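Local coordinates for uncharacterized protein PH0321 (Pyrococcus horikoshii, PDB 3BS4), which is of unknown function but has a KaiC-like domain and holds a bound peptide whose identity is not known, at residues H26-S31 and K210-L215; K35-Y40 and Y241-N246; L115-A120 and Y172-Y177; D125-W130 and K178-G183. One frame throughout, in Å; residues are numbered along the deposited sequence.

How the contacts relate
From the N terminus, strand 22-27 opens contact 1 and helix 34-47, which follows it, opens contact 2. The chain then builds helix 115-132, whose first turns enter contact 3 and whose later turns enter contact 4. Segments 172-177 and 178-183 close these two loops one after the other, so contacts 3 and 4 cross. Strand 207-216 closes contact 1 and strand 238-244 closes contact 2; this pair crosses as well, and both loops enclose contacts 3 and 4. Contacts 1 and 2 join the beginning of the chain to its late strands, with E27 OE2 probably hydrogen-bonded to K35 N. Contacts 3 and 4, beyond the chain's centre, meet where K127 NZ reaches A176 O.

Contact 1: H26-S31 and K210-L215; sequences HEEDAS and KTRSSL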
loop_
_atom_site.group_PDB
_atom_site.type_symbol
_atom_site.label_atom_id
_atom_site.label_comp_id
_atom_site.label_asym_id
_atom_site.label_seq_id
_atom_site.Cartn_x
_atom_site.Cartn_y
_atom_site.Cartn_z
ATOM N N HIS A 26 -0.696 7.970 5.881
ATOM C CA HIS A 26 0.342 8.319 6.842
ATOM C C HIS A 26 -0.169 8.050 8.251
ATOM O O HIS A 26 -0.976 8.838 8.793
ATOM C CB HIS A 26 0.761 9.769 6.673
ATOM C CG HIS A 26 1.820 10.203 7.646
ATOM N ND1 HIS A 26 2.061 11.529 7.939
ATOM C CD2 HIS A 26 2.691 9.484 8.400
ATOM C CE1 HIS A 26 3.030 11.608 8.834
ATOM N NE2 HIS A 26 3.434 10.382 9.126
ATOM N N GLU A 27 0.280 6.935 8.833
ATOM C CA GLU A 27 -0.100 6.569 10.207
ATOM C C GLU A 27 0.898 7.291 11.116
ATOM O O GLU A 27 2.015 6.806 11.313
ATOM C CB GLU A 27 -0.063 5.043 10.413
ATOM C CG GLU A 27 -0.465 4.641 11.845
ATOM C CD GLU A 27 -0.172 3.184 12.199
ATOM O OE1 GLU A 27 1.028 2.842 12.342
ATOM O OE2 GLU A 27 -1.121 2.377 12.387
ATOM N N GLU A 28 0.524 8.465 11.614
ATOM C CA GLU A 28 1.484 9.313 12.343
ATOM C C GLU A 28 1.957 8.687 13.673
ATOM O O GLU A 28 3.118 8.870 14.098
ATOM C CB GLU A 28 0.891 10.699 12.562
ATOM C CG GLU A 28 1.877 11.714 13.103
ATOM C CD GLU A 28 1.230 13.069 13.254
ATOM O OE1 GLU A 28 0.241 13.181 14.012
ATOM O OE2 GLU A 28 1.703 14.018 12.598
ATOM N N ASP A 29 1.054 7.974 14.337
ATOM C CA ASP A 29 1.411 7.224 15.547
ATOM C C ASP A 29 0.746 5.856 15.569
ATOM O O ASP A 29 -0.350 5.661 15.018
ATOM C CB ASP A 29 1.077 8.013 16.810
ATOM C CG ASP A 29 -0.406 8.251 16.971
ATOM O OD1 ASP A 29 -0.865 9.353 16.602
ATOM O OD2 ASP A 29 -1.104 7.333 17.453
ATOM N N ALA A 30 1.400 4.895 16.225
ATOM C CA ALA A 30 0.953 3.531 16.187
ATOM C C ALA A 30 -0.412 3.322 16.827
ATOM O O ALA A 30 -1.169 2.483 16.368
ATOM C CB ALA A 30 2.007 2.578 16.833
ATOM N N SER A 31 -0.719 4.094 17.871
ATOM C CA SER A 31 -1.990 3.929 18.582
ATOM C C SER A 31 -3.171 4.264 17.685
ATOM O O SER A 31 -4.272 3.791 17.918
ATOM C CB SER A 31 -2.038 4.805 19.848
ATOM O OG SER A 31 -0.990 4.440 20.734
ATOM N N LYS A 210 -3.914 11.240 6.793
ATOM C CA LYS A 210 -3.039 11.097 7.964
ATOM C C LYS A 210 -3.888 10.660 9.138
ATOM O O LYS A 210 -4.928 11.258 9.397
ATOM C CB LYS A 210 -2.367 12.424 8.304
ATOM C CG LYS A 210 -1.464 12.339 9.518
ATOM C CD LYS A 210 -0.570 13.553 9.594
ATOM C CE LYS A 210 -1.188 14.659 10.405
ATOM N NZ LYS A 210 -0.185 15.766 10.614
ATOM N N THR A 211 -3.465 9.601 9.827
ATOM C CA THR A 211 -4.174 9.183 11.045
ATOM C C THR A 211 -3.340 9.517 12.270
ATOM O O THR A 211 -2.105 9.507 12.235
ATOM C CB THR A 211 -4.526 7.687 11.049
ATOM O OG1 THR A 211 -3.329 6.890 11.134
ATOM C CG2 THR A 211 -5.309 7.314 9.794
ATOM N N ARG A 212 -4.028 9.836 13.358
ATOM C CA ARG A 212 -3.336 10.199 14.592
ATOM C C ARG A 212 -4.261 10.015 15.774
ATOM O O ARG A 212 -5.476 9.982 15.608
ATOM C CB ARG A 212 -2.861 11.641 14.532
ATOM C CG ARG A 212 -3.992 12.650 14.418
ATOM C CD ARG A 212 -3.460 14.055 14.555
ATOM N NE ARG A 212 -4.535 15.042 14.637
ATOM C CZ ARG A 212 -4.360 16.342 14.412
ATOM N NH1 ARG A 212 -3.165 16.814 14.086
ATOM N NH2 ARG A 212 -5.391 17.173 14.510
ATOM N N SER A 213 -3.662 9.905 16.955
ATOM C CA SER A 213 -4.383 9.688 18.204
ATOM C C SER A 213 -4.300 10.928 19.083
ATOM O O SER A 213 -3.326 11.681 19.023
ATOM C CB SER A 213 -3.742 8.523 18.977
ATOM O OG SER A 213 -3.702 7.333 18.200
ATOM N N SER A 214 -5.330 11.121 19.900
ATOM C CA SER A 214 -5.349 12.167 20.907
ATOM C C SER A 214 -5.721 11.463 22.211
ATOM O O SER A 214 -6.683 10.694 22.262
ATOM C CB SER A 214 -6.390 13.233 20.519
ATOM O OG SER A 214 -6.645 14.154 21.569
ATOM N N LEU A 215 -4.943 11.716 23.256
ATOM C CA LEU A 215 -5.232 11.187 24.567
ATOM C C LEU A 215 -6.239 12.098 25.245
ATOM O O LEU A 215 -5.970 13.287 25.479
ATOM C CB LEU A 215 -3.966 11.129 25.416
ATOM C CG LEU A 215 -4.289 10.798 26.866
ATOM C CD1 LEU A 215 -4.671 9.326 26.955
ATOM C CD2 LEU A 215 -3.125 11.143 27.782
HETATM O O HOH W 1 -0.642 15.731 14.099
#
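Parallel pairing of H26 with K210 and E27 with T211 joins neighbouring strands in the mixed sheet of a KaiC-like domain; strand 22-27 runs into the loop before helix 34-47, where RecA-type relatives carry their P-loop. T211 N donates to H26 O (2.8 Å) and E28 N to T211 O (2.9 Å). Beyond E28 the main chain turns off, and aspartate, with two acceptors on a short stem, takes over. A chi1 of 64° places D29 CG between backbone N and carbonyl carbon, and the carboxylate faces S213: D29 OD1 accepts from S213 N at 2.9 Å and D29 OD2 from S213 OG at 2.7 Å, both through syn lone pairs. An alanine at D29 would probably leave S213 N and OG without these acceptors and the loop less firmly tied. Long, flexible K210 lies beside the H26 ring, whose ND1 bonds Y202. K210 NZ forms a salt bridge with E28 OE2 (3.2 Å) from above the carboxylate plane, while E28 OE1 accepts from a water (2.7 Å) that accepts from R212 NH1.

Contact 2: K35-Y40 and Y241-N246; sequences KDILFY and YEFKGN
I37 sets CG1 anti to its carbonyl carbon (chi1 -66°) and extends CD1 away from CA (chi2 174°), while Y241 holds CG between its backbone N and carbonyl carbon (chi1 64°); the two side chains reach toward each other, tip to tip. The I37 CD1 methyl sits over one face of the Y241 ring in a CH-pi contact, 3.8 Å from the centroid and shifted toward the rim. Its nearest ring atoms are Y241 CZ and CE1, each at 3.7 Å. A slim, unbranched end suits this place, and the phenol keeps its polar tip satisfied by donating to S32 O. F243 crosses I37 at about a right angle, its CE1 lying 4.1 Å from I37 CG1 and 4.0 Å from D36 CB. The D36 carboxylate turns to R33 and R70 in salt bridges, and R33 also makes a cation-pi contact with F243. Farther on, a water donates to D36 O at 2.9 Å, and Y40 CD1 comes within 3.5 Å of N246 O. Helix 34-47 is thereby laid against strand 238-244; I37 and Y40 also touch P248 of strand 247-252, L38 meets strand 184-190, and F39 packs on helix 61-70.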
loop_
_atom_site.group_PDB
_atom_site.type_symbol
_atom_site.label_atom_id
_atom_site.label_comp_id
_atom_site.label_asym_id
_atom_site.label_seq_id
_atom_site.Cartn_x
_atom_site.Cartn_y
_atom_site.Cartn_z
ATOM N N LYS A 35 -2.862 1.778 10.162
ATOM C CA LYS A 35 -2.439 0.585 9.430
ATOM C C LYS A 35 -3.600 -0.396 9.284
ATOM O O LYS A 35 -3.788 -1.013 8.228
ATOM C CB LYS A 35 -1.239 -0.056 10.150
ATOM C CG LYS A 35 -0.764 -1.399 9.643
ATOM C CD LYS A 35 0.602 -1.780 10.227
ATOM C CE LYS A 35 0.688 -1.634 11.757
ATOM N NZ LYS A 35 2.026 -2.061 12.283
ATOM N N ASP A 36 -4.402 -0.517 10.337
ATOM C CA ASP A 36 -5.568 -1.413 10.291
ATOM C C ASP A 36 -6.634 -0.928 9.312
ATOM O O ASP A 36 -7.358 -1.739 8.734
ATOM C CB ASP A 36 -6.188 -1.573 11.681
ATOM C CG ASP A 36 -5.399 -2.511 12.573
ATOM O OD1 ASP A 36 -4.619 -3.348 12.039
ATOM O OD2 ASP A 36 -5.598 -2.429 13.815
ATOM N N ILE A 37 -6.732 0.390 9.104
ATOM C CA ILE A 37 -7.663 0.919 8.102
ATOM C C ILE A 37 -7.190 0.452 6.719
ATOM O O ILE A 37 -7.994 -0.001 5.891
ATOM C CB ILE A 37 -7.788 2.463 8.150
ATOM C CG1 ILE A 37 -8.426 2.889 9.479
ATOM C CG2 ILE A 37 -8.626 2.958 6.993
ATOM C CD1 ILE A 37 -8.444 4.369 9.674
ATOM N N LEU A 38 -5.877 0.539 6.482
ATOM C CA LEU A 38 -5.343 0.101 5.195
ATOM C C LEU A 38 -5.521 -1.402 4.983
ATOM O O LEU A 38 -5.876 -1.818 3.866
ATOM C CB LEU A 38 -3.872 0.491 5.021
ATOM C CG LEU A 38 -3.382 0.279 3.583
ATOM C CD1 LEU A 38 -4.314 0.923 2.558
ATOM C CD2 LEU A 38 -2.016 0.831 3.389
ATOM N N PHE A 39 -5.279 -2.209 6.018
ATOM C CA PHE A 39 -5.509 -3.656 5.879
ATOM C C PHE A 39 -6.981 -3.957 5.617
ATOM O O PHE A 39 -7.312 -4.854 4.847
ATOM C CB PHE A 39 -4.971 -4.432 7.081
ATOM C CG PHE A 39 -3.507 -4.772 6.962
ATOM C CD1 PHE A 39 -3.088 -5.839 6.165
ATOM C CD2 PHE A 39 -2.553 -4.047 7.662
ATOM C CE1 PHE A 39 -1.724 -6.172 6.055
ATOM C CE2 PHE A 39 -1.182 -4.363 7.555
ATOM C CZ PHE A 39 -0.771 -5.427 6.751
ATOM N N TYR A 40 -7.868 -3.184 6.230
ATOM C CA TYR A 40 -9.285 -3.334 5.928
ATOM C C TYR A 40 -9.584 -3.097 4.449
ATOM O O TYR A 40 -10.234 -3.919 3.803
ATOM C CB TYR A 40 -10.108 -2.401 6.812
ATOM C CG TYR A 40 -11.581 -2.487 6.524
ATOM C CD1 TYR A 40 -12.345 -3.530 7.045
ATOM C CD2 TYR A 40 -12.203 -1.536 5.703
ATOM C CE1 TYR A 40 -13.700 -3.619 6.768
ATOM C CE2 TYR A 40 -13.575 -1.615 5.420
ATOM C CZ TYR A 40 -14.304 -2.668 5.961
ATOM O OH TYR A 40 -15.653 -2.767 5.678
ATOM N N TYR A 241 -12.693 8.291 14.216
ATOM C CA TYR A 241 -13.061 6.900 13.934
ATOM C C TYR A 241 -12.851 5.963 15.115
ATOM O O TYR A 241 -12.121 6.276 16.066
ATOM C CB TYR A 241 -12.360 6.361 12.667
ATOM C CG TYR A 241 -10.844 6.285 12.750
ATOM C CD1 TYR A 241 -10.216 5.123 13.184
ATOM C CD2 TYR A 241 -10.057 7.362 12.358
ATOM C CE1 TYR A 241 -8.819 5.042 13.274
ATOM C CE2 TYR A 241 -8.672 7.290 12.408
ATOM C CZ TYR A 241 -8.068 6.132 12.875
ATOM O OH TYR A 241 -6.687 6.072 12.919
ATOM N N GLU A 242 -13.549 4.839 15.058
ATOM C CA GLU A 242 -13.303 3.710 15.946
ATOM C C GLU A 242 -13.481 2.440 15.142
ATOM O O GLU A 242 -13.734 2.505 13.948
ATOM C CB GLU A 242 -14.246 3.729 17.142
ATOM C CG GLU A 242 -15.696 3.752 16.788
ATOM C CD GLU A 242 -16.575 4.138 17.979
ATOM O OE1 GLU A 242 -16.062 4.333 19.108
ATOM O OE2 GLU A 242 -17.788 4.234 17.761
ATOM N N PHE A 243 -13.335 1.293 15.794
ATOM C CA PHE A 243 -13.444 0.021 15.085
ATOM C C PHE A 243 -14.570 -0.802 15.663
ATOM O O PHE A 243 -14.702 -0.902 16.874
ATOM C CB PHE A 243 -12.133 -0.745 15.186
ATOM C CG PHE A 243 -10.976 -0.033 14.528
ATOM C CD1 PHE A 243 -10.679 -0.260 13.184
ATOM C CD2 PHE A 243 -10.204 0.877 15.235
ATOM C CE1 PHE A 243 -9.609 0.405 12.556
ATOM C CE2 PHE A 243 -9.138 1.549 14.618
ATOM C CZ PHE A 243 -8.840 1.308 13.276
ATOM N N LYS A 244 -15.380 -1.378 14.787
ATOM C CA LYS A 244 -16.328 -2.403 15.205
ATOM C C LYS A 244 -15.779 -3.721 14.681
ATOM O O LYS A 244 -15.899 -4.023 13.495
ATOM C CB LYS A 244 -17.692 -2.105 14.606
ATOM C CG LYS A 244 -18.780 -3.077 15.051
ATOM C CD LYS A 244 -20.090 -2.785 14.354
ATOM C CE LYS A 244 -21.159 -3.770 14.831
ATOM N NZ LYS A 244 -22.524 -3.166 14.715
ATOM N N GLY A 245 -15.146 -4.490 15.556
ATOM C CA GLY A 245 -14.364 -5.639 15.100
ATOM C C GLY A 245 -13.236 -5.063 14.263
ATOM O O GLY A 245 -12.471 -4.234 14.741
ATOM N N ASN A 246 -13.157 -5.475 13.003
ATOM C CA ASN A 246 -12.126 -4.948 12.111
ATOM C C ASN A 246 -12.579 -3.788 11.239
ATOM O O ASN A 246 -11.767 -3.200 10.512
ATOM C CB ASN A 246 -11.573 -6.075 11.250
ATOM C CG ASN A 246 -10.748 -7.058 12.052
ATOM O OD1 ASN A 246 -9.991 -6.679 12.959
ATOM N ND2 ASN A 246 -10.885 -8.333 11.722
HETATM O O HOH W 2 -9.303 -2.600 10.682
#

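Contact 3: L115-A120 and Y172-Y177; sequences LPIKYA and YGHPAY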
loop_
_atom_site.group_PDB
_atom_site.type_symbol
_atom_site.label_atom_id
_atom_site.label_comp_id
_atom_site.label_asym_id
_atom_site.label_seq_id
_atom_site.Cartn_x
_atom_site.Cartn_y
_atom_site.Cartn_z
ATOM N N LEU A 115 17.328 -1.686 -6.748
ATOM C CA LEU A 115 15.988 -2.136 -6.369
ATOM C C LEU A 115 14.879 -1.743 -7.380
ATOM O O LEU A 115 14.028 -2.582 -7.696
ATOM C CB LEU A 115 15.649 -1.672 -4.950
ATOM C CG LEU A 115 14.369 -2.253 -4.346
ATOM C CD1 LEU A 115 14.344 -3.777 -4.454
ATOM C CD2 LEU A 115 14.161 -1.818 -2.904
ATOM N N PRO A 116 14.853 -0.485 -7.866
ATOM C CA PRO A 116 13.798 -0.111 -8.817
ATOM C C PRO A 116 13.653 -1.032 -10.029
ATOM O O PRO A 116 12.533 -1.453 -10.324
ATOM C CB PRO A 116 14.206 1.306 -9.254
ATOM C CG PRO A 116 14.817 1.862 -8.013
ATOM C CD PRO A 116 15.682 0.695 -7.531
ATOM N N ILE A 117 14.753 -1.353 -10.709
ATOM C CA ILE A 117 14.674 -2.243 -11.878
ATOM C C ILE A 117 14.308 -3.676 -11.470
ATOM O O ILE A 117 13.600 -4.388 -12.206
ATOM C CB ILE A 117 15.958 -2.164 -12.779
ATOM C CG1 ILE A 117 15.721 -2.837 -14.130
ATOM C CG2 ILE A 117 17.167 -2.738 -12.091
ATOM C CD1 ILE A 117 15.175 -1.862 -15.156
ATOM N N LYS A 118 14.759 -4.105 -10.296
ATOM C CA LYS A 118 14.396 -5.440 -9.820
ATOM C C LYS A 118 12.889 -5.529 -9.520
ATOM O O LYS A 118 12.241 -6.538 -9.837
ATOM C CB LYS A 118 15.263 -5.867 -8.638
ATOM C CG LYS A 118 16.715 -6.057 -9.085
ATOM C CD LYS A 118 17.604 -6.656 -8.013
ATOM C CE LYS A 118 18.943 -7.031 -8.663
ATOM N NZ LYS A 118 19.922 -7.515 -7.641
ATOM N N TYR A 119 12.325 -4.461 -8.950
ATOM C CA TYR A 119 10.868 -4.430 -8.770
ATOM C C TYR A 119 10.145 -4.454 -10.113
ATOM O O TYR A 119 9.129 -5.138 -10.269
ATOM C CB TYR A 119 10.417 -3.179 -8.032
ATOM C CG TYR A 119 10.393 -3.288 -6.526
ATOM C CD1 TYR A 119 9.909 -4.427 -5.879
ATOM C CD2 TYR A 119 10.758 -2.200 -5.751
ATOM C CE1 TYR A 119 9.867 -4.495 -4.470
ATOM C CE2 TYR A 119 10.720 -2.255 -4.367
ATOM C CZ TYR A 119 10.292 -3.394 -3.735
ATOM O OH TYR A 119 10.240 -3.408 -2.362
ATOM N N ALA A 120 10.654 -3.685 -11.070
ATOM C CA ALA A 120 9.963 -3.549 -12.355
ATOM C C ALA A 120 9.883 -4.899 -13.042
ATOM O O ALA A 120 8.866 -5.241 -13.629
ATOM C CB ALA A 120 10.689 -2.536 -13.240
ATOM N N TYR A 172 8.446 5.482 -15.495
ATOM C CA TYR A 172 8.106 6.317 -16.644
ATOM C C TYR A 172 8.225 5.561 -17.968
ATOM O O TYR A 172 7.435 5.798 -18.887
ATOM C CB TYR A 172 9.008 7.554 -16.685
ATOM C CG TYR A 172 8.719 8.456 -17.863
ATOM C CD1 TYR A 172 7.631 9.318 -17.843
ATOM C CD2 TYR A 172 9.522 8.431 -19.000
ATOM C CE1 TYR A 172 7.359 10.139 -18.923
ATOM C CE2 TYR A 172 9.250 9.250 -20.098
ATOM C CZ TYR A 172 8.165 10.107 -20.041
ATOM O OH TYR A 172 7.865 10.933 -21.111
ATOM N N GLY A 173 9.209 4.669 -18.072
ATOM C CA GLY A 173 9.496 4.006 -19.352
ATOM C C GLY A 173 9.430 2.486 -19.428
ATOM O O GLY A 173 9.421 1.915 -20.527
ATOM N N HIS A 174 9.381 1.822 -18.278
ATOM C CA HIS A 174 9.459 0.361 -18.251
ATOM C C HIS A 174 8.190 -0.326 -18.776
ATOM O O HIS A 174 7.078 0.146 -18.521
ATOM C CB HIS A 174 9.758 -0.121 -16.827
ATOM C CG HIS A 174 10.312 -1.506 -16.777
ATOM N ND1 HIS A 174 9.512 -2.627 -16.845
ATOM C CD2 HIS A 174 11.584 -1.954 -16.688
ATOM C CE1 HIS A 174 10.270 -3.707 -16.789
ATOM N NE2 HIS A 174 11.533 -3.327 -16.699
ATOM N N PRO A 175 8.357 -1.445 -19.528
ATOM C CA PRO A 175 7.208 -2.205 -20.042
ATOM C C PRO A 175 6.187 -2.612 -18.993
ATOM O O PRO A 175 5.000 -2.686 -19.300
ATOM C CB PRO A 175 7.848 -3.466 -20.645
ATOM C CG PRO A 175 9.233 -3.093 -20.940
ATOM C CD PRO A 175 9.640 -2.023 -19.967
ATOM N N ALA A 176 6.633 -2.848 -17.759
ATOM C CA ALA A 176 5.714 -3.220 -16.675
ATOM C C ALA A 176 4.592 -2.202 -16.494
ATOM O O ALA A 176 3.504 -2.538 -16.038
ATOM C CB ALA A 176 6.485 -3.411 -15.352
ATOM N N TYR A 177 4.870 -0.948 -16.848
ATOM C CA TYR A 177 3.911 0.136 -16.656
ATOM C C TYR A 177 3.358 0.702 -17.945
ATOM O O TYR A 177 2.335 1.391 -17.933
ATOM C CB TYR A 177 4.545 1.252 -15.829
ATOM C CG TYR A 177 5.055 0.691 -14.553
ATOM C CD1 TYR A 177 4.169 0.426 -13.513
ATOM C CD2 TYR A 177 6.393 0.330 -14.405
ATOM C CE1 TYR A 177 4.591 -0.129 -12.354
ATOM C CE2 TYR A 177 6.836 -0.249 -13.217
ATOM C CZ TYR A 177 5.903 -0.471 -12.200
ATOM O OH TYR A 177 6.260 -1.028 -11.009
#
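A120 and H174 form the tight part of this contact. The A120 CB methyl stands almost squarely over the centre of the imidazole, 3.5 Å from the centroid and 5° off the ring normal, a CH-pi contact that suits alanine, whose lone methyl can come this close to a flat ring. P175 CD lies against the opposite face. A bond near the ring plane also fixes its rotation: chi1 of -160° puts H174 CG anti to the backbone N, and the turn of the ring (chi2 -81°) presents ND1 to A176 N, 3.0 Å away. A176 is small enough for its CB to approach A120 O to 3.5 Å. On the inner, peptide side A120 CB loosely meets the edge of Y177, whose hydroxyl bonds the peptide backbone. The solvent side is looser: exposed I117 brings CD1 to the ring edge, 3.9 Å from H174 CD2. This is a side-chain N-cap: H174 caps helix 175-178 while its ring docks that helix on helix 115-132, beside the peptide site.

Contact 4: D125-W130 and K178-G183; sequences DHKKVW and KKYPRG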
loop_
_atom_site.group_PDB
_atom_site.type_symbol
_atom_site.label_atom_id
_atom_site.label_comp_id
_atom_site.label_asym_id
_atom_site.label_seq_id
_atom_site.Cartn_x
_atom_site.Cartn_y
_atom_site.Cartn_z
ATOM N N ASP A 125 6.630 -9.540 -14.568
ATOM C CA ASP A 125 6.395 -10.978 -14.538
ATOM C C ASP A 125 4.996 -11.327 -13.998
ATOM O O ASP A 125 4.293 -12.167 -14.598
ATOM C CB ASP A 125 7.541 -11.712 -13.845
ATOM C CG ASP A 125 8.793 -11.825 -14.755
ATOM O OD1 ASP A 125 8.721 -11.442 -15.954
ATOM O OD2 ASP A 125 9.849 -12.286 -14.275
ATOM N N HIS A 126 4.566 -10.651 -12.923
ATOM C CA HIS A 126 3.199 -10.838 -12.386
ATOM C C HIS A 126 2.172 -10.466 -13.419
ATOM O O HIS A 126 1.137 -11.129 -13.560
ATOM C CB HIS A 126 2.851 -9.877 -11.238
ATOM C CG HIS A 126 3.787 -9.877 -10.087
ATOM N ND1 HIS A 126 4.621 -10.928 -9.786
ATOM C CD2 HIS A 126 3.986 -8.945 -9.124
ATOM C CE1 HIS A 126 5.309 -10.635 -8.693
ATOM N NE2 HIS A 126 4.939 -9.440 -8.272
ATOM N N LYS A 127 2.400 -9.337 -14.084
ATOM C CA LYS A 127 1.397 -8.808 -14.991
ATOM C C LYS A 127 1.315 -9.682 -16.236
ATOM O O LYS A 127 0.261 -9.783 -16.847
ATOM C CB LYS A 127 1.719 -7.367 -15.390
ATOM C CG LYS A 127 1.499 -6.381 -14.254
ATOM C CD LYS A 127 1.437 -4.962 -14.783
ATOM C CE LYS A 127 1.308 -3.935 -13.639
ATOM N NZ LYS A 127 1.316 -2.560 -14.218
ATOM N N LYS A 128 2.432 -10.307 -16.613
ATOM C CA LYS A 128 2.404 -11.239 -17.769
ATOM C C LYS A 128 1.523 -12.442 -17.444
ATOM O O LYS A 128 0.768 -12.919 -18.308
ATOM C CB LYS A 128 3.818 -11.680 -18.156
ATOM C CG LYS A 128 3.928 -12.463 -19.475
ATOM C CD LYS A 128 5.397 -12.815 -19.770
ATOM C CE LYS A 128 5.580 -13.376 -21.179
ATOM N NZ LYS A 128 4.949 -12.477 -22.195
ATOM N N VAL A 129 1.614 -12.938 -16.212
ATOM C CA VAL A 129 0.745 -14.044 -15.786
ATOM C C VAL A 129 -0.723 -13.603 -15.838
ATOM O O VAL A 129 -1.575 -14.300 -16.407
ATOM C CB VAL A 129 1.099 -14.600 -14.378
ATOM C CG1 VAL A 129 0.144 -15.708 -13.970
ATOM C CG2 VAL A 129 2.544 -15.100 -14.333
ATOM N N TRP A 130 -1.032 -12.457 -15.231
ATOM C CA TRP A 130 -2.406 -11.969 -15.238
ATOM C C TRP A 130 -2.924 -11.791 -16.646
ATOM O O TRP A 130 -4.088 -12.119 -16.933
ATOM C CB TRP A 130 -2.507 -10.638 -14.491
ATOM C CG TRP A 130 -2.440 -10.790 -12.992
ATOM C CD1 TRP A 130 -2.934 -11.818 -12.252
ATOM C CD2 TRP A 130 -1.899 -9.846 -12.057
ATOM N NE1 TRP A 130 -2.723 -11.588 -10.909
ATOM C CE2 TRP A 130 -2.089 -10.381 -10.763
ATOM C CE3 TRP A 130 -1.268 -8.604 -12.191
ATOM C CZ2 TRP A 130 -1.664 -9.720 -9.606
ATOM C CZ3 TRP A 130 -0.842 -7.950 -11.039
ATOM C CH2 TRP A 130 -1.047 -8.507 -9.768
ATOM N N LYS A 178 4.026 0.402 -19.052
ATOM C CA LYS A 178 3.627 0.976 -20.335
ATOM C C LYS A 178 2.951 -0.019 -21.275
ATOM O O LYS A 178 2.208 0.386 -22.165
ATOM C CB LYS A 178 4.822 1.666 -21.010
ATOM C CG LYS A 178 5.430 2.792 -20.175
ATOM C CD LYS A 178 4.607 4.089 -20.248
ATOM C CE LYS A 178 4.542 4.768 -18.882
ATOM N NZ LYS A 178 4.484 6.269 -18.954
ATOM N N LYS A 179 3.199 -1.313 -21.072
ATOM C CA LYS A 179 2.673 -2.354 -21.959
ATOM C C LYS A 179 1.571 -3.214 -21.310
ATOM O O LYS A 179 1.051 -4.131 -21.938
ATOM C CB LYS A 179 3.820 -3.238 -22.485
ATOM C CG LYS A 179 4.777 -2.545 -23.499
ATOM C CD LYS A 179 5.585 -1.408 -22.856
ATOM C CE LYS A 179 6.888 -1.060 -23.583
ATOM N NZ LYS A 179 7.665 -0.027 -22.797
ATOM N N TYR A 180 1.221 -2.898 -20.061
ATOM C CA TYR A 180 0.162 -3.593 -19.317
ATOM C C TYR A 180 -0.692 -2.563 -18.594
ATOM O O TYR A 180 -0.227 -1.441 -18.396
ATOM C CB TYR A 180 0.778 -4.500 -18.251
ATOM C CG TYR A 180 1.633 -5.596 -18.804
ATOM C CD1 TYR A 180 1.053 -6.793 -19.225
ATOM C CD2 TYR A 180 3.015 -5.450 -18.916
ATOM C CE1 TYR A 180 1.820 -7.817 -19.753
ATOM C CE2 TYR A 180 3.798 -6.477 -19.445
ATOM C CZ TYR A 180 3.184 -7.661 -19.858
ATOM O OH TYR A 180 3.926 -8.699 -20.371
ATOM N N PRO A 181 -1.915 -2.953 -18.158
ATOM C CA PRO A 181 -2.751 -2.058 -17.371
ATOM C C PRO A 181 -2.013 -1.584 -16.126
ATOM O O PRO A 181 -1.219 -2.328 -15.554
ATOM C CB PRO A 181 -3.932 -2.939 -16.975
ATOM C CG PRO A 181 -4.019 -3.928 -18.107
ATOM C CD PRO A 181 -2.594 -4.244 -18.383
ATOM N N ARG A 182 -2.259 -0.337 -15.749
ATOM C CA ARG A 182 -1.663 0.235 -14.551
ATOM C C ARG A 182 -2.619 0.055 -13.372
ATOM O O ARG A 182 -3.823 -0.202 -13.544
ATOM C CB ARG A 182 -1.341 1.722 -14.771
ATOM C CG ARG A 182 -0.006 1.997 -15.495
ATOM C CD ARG A 182 0.252 3.516 -15.595
ATOM N NE ARG A 182 1.594 3.899 -16.055
ATOM C CZ ARG A 182 2.597 4.270 -15.253
ATOM N NH1 ARG A 182 2.435 4.290 -13.930
ATOM N NH2 ARG A 182 3.779 4.617 -15.767
ATOM N N GLY A 183 -2.090 0.191 -12.167
ATOM C CA GLY A 183 -2.929 0.018 -10.984
ATOM C C GLY A 183 -3.219 1.308 -10.244
ATOM O O GLY A 183 -2.757 2.394 -10.633
HETATM O O HOH W 3 2.928 -10.494 -22.305
#
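Van der Waals contacts come first from K127 and Y180, which cross at a slant. K127 CB lies over one face of the Y180 ring, 4.1 Å from the centroid and displaced toward the rim, a CH-pi contact; farther along, K127 CD is 3.6 Å from Y180 CB. K128 CB lies 3.7 Å from Y180 OH. The direct polar bond uses the length of a lysine: K127 CG is anti to the carbonyl carbon (chi1 -72°), the chain runs out extended, and K127 NZ donates to P181 O at 2.9 Å. The same ammonium bonds A176 O and the backbone of the bound peptide, neighbours that probably help to offset the cost of burying a charge. An alanine here would keep CB over the ring but lose CD from beside Y180 CB, and would probably leave P181 O, A176 O and the peptide backbone without their shared donor. Water provides the last link: one molecule accepts from K128 NZ at 2.8 Å and lies 2.8 Å from Y180 OH, at the surface. Together with H126, whose ring meets an aromatic side chain of the peptide, and G183, which bonds it through the backbone, K127 helps form the peptide-binding site.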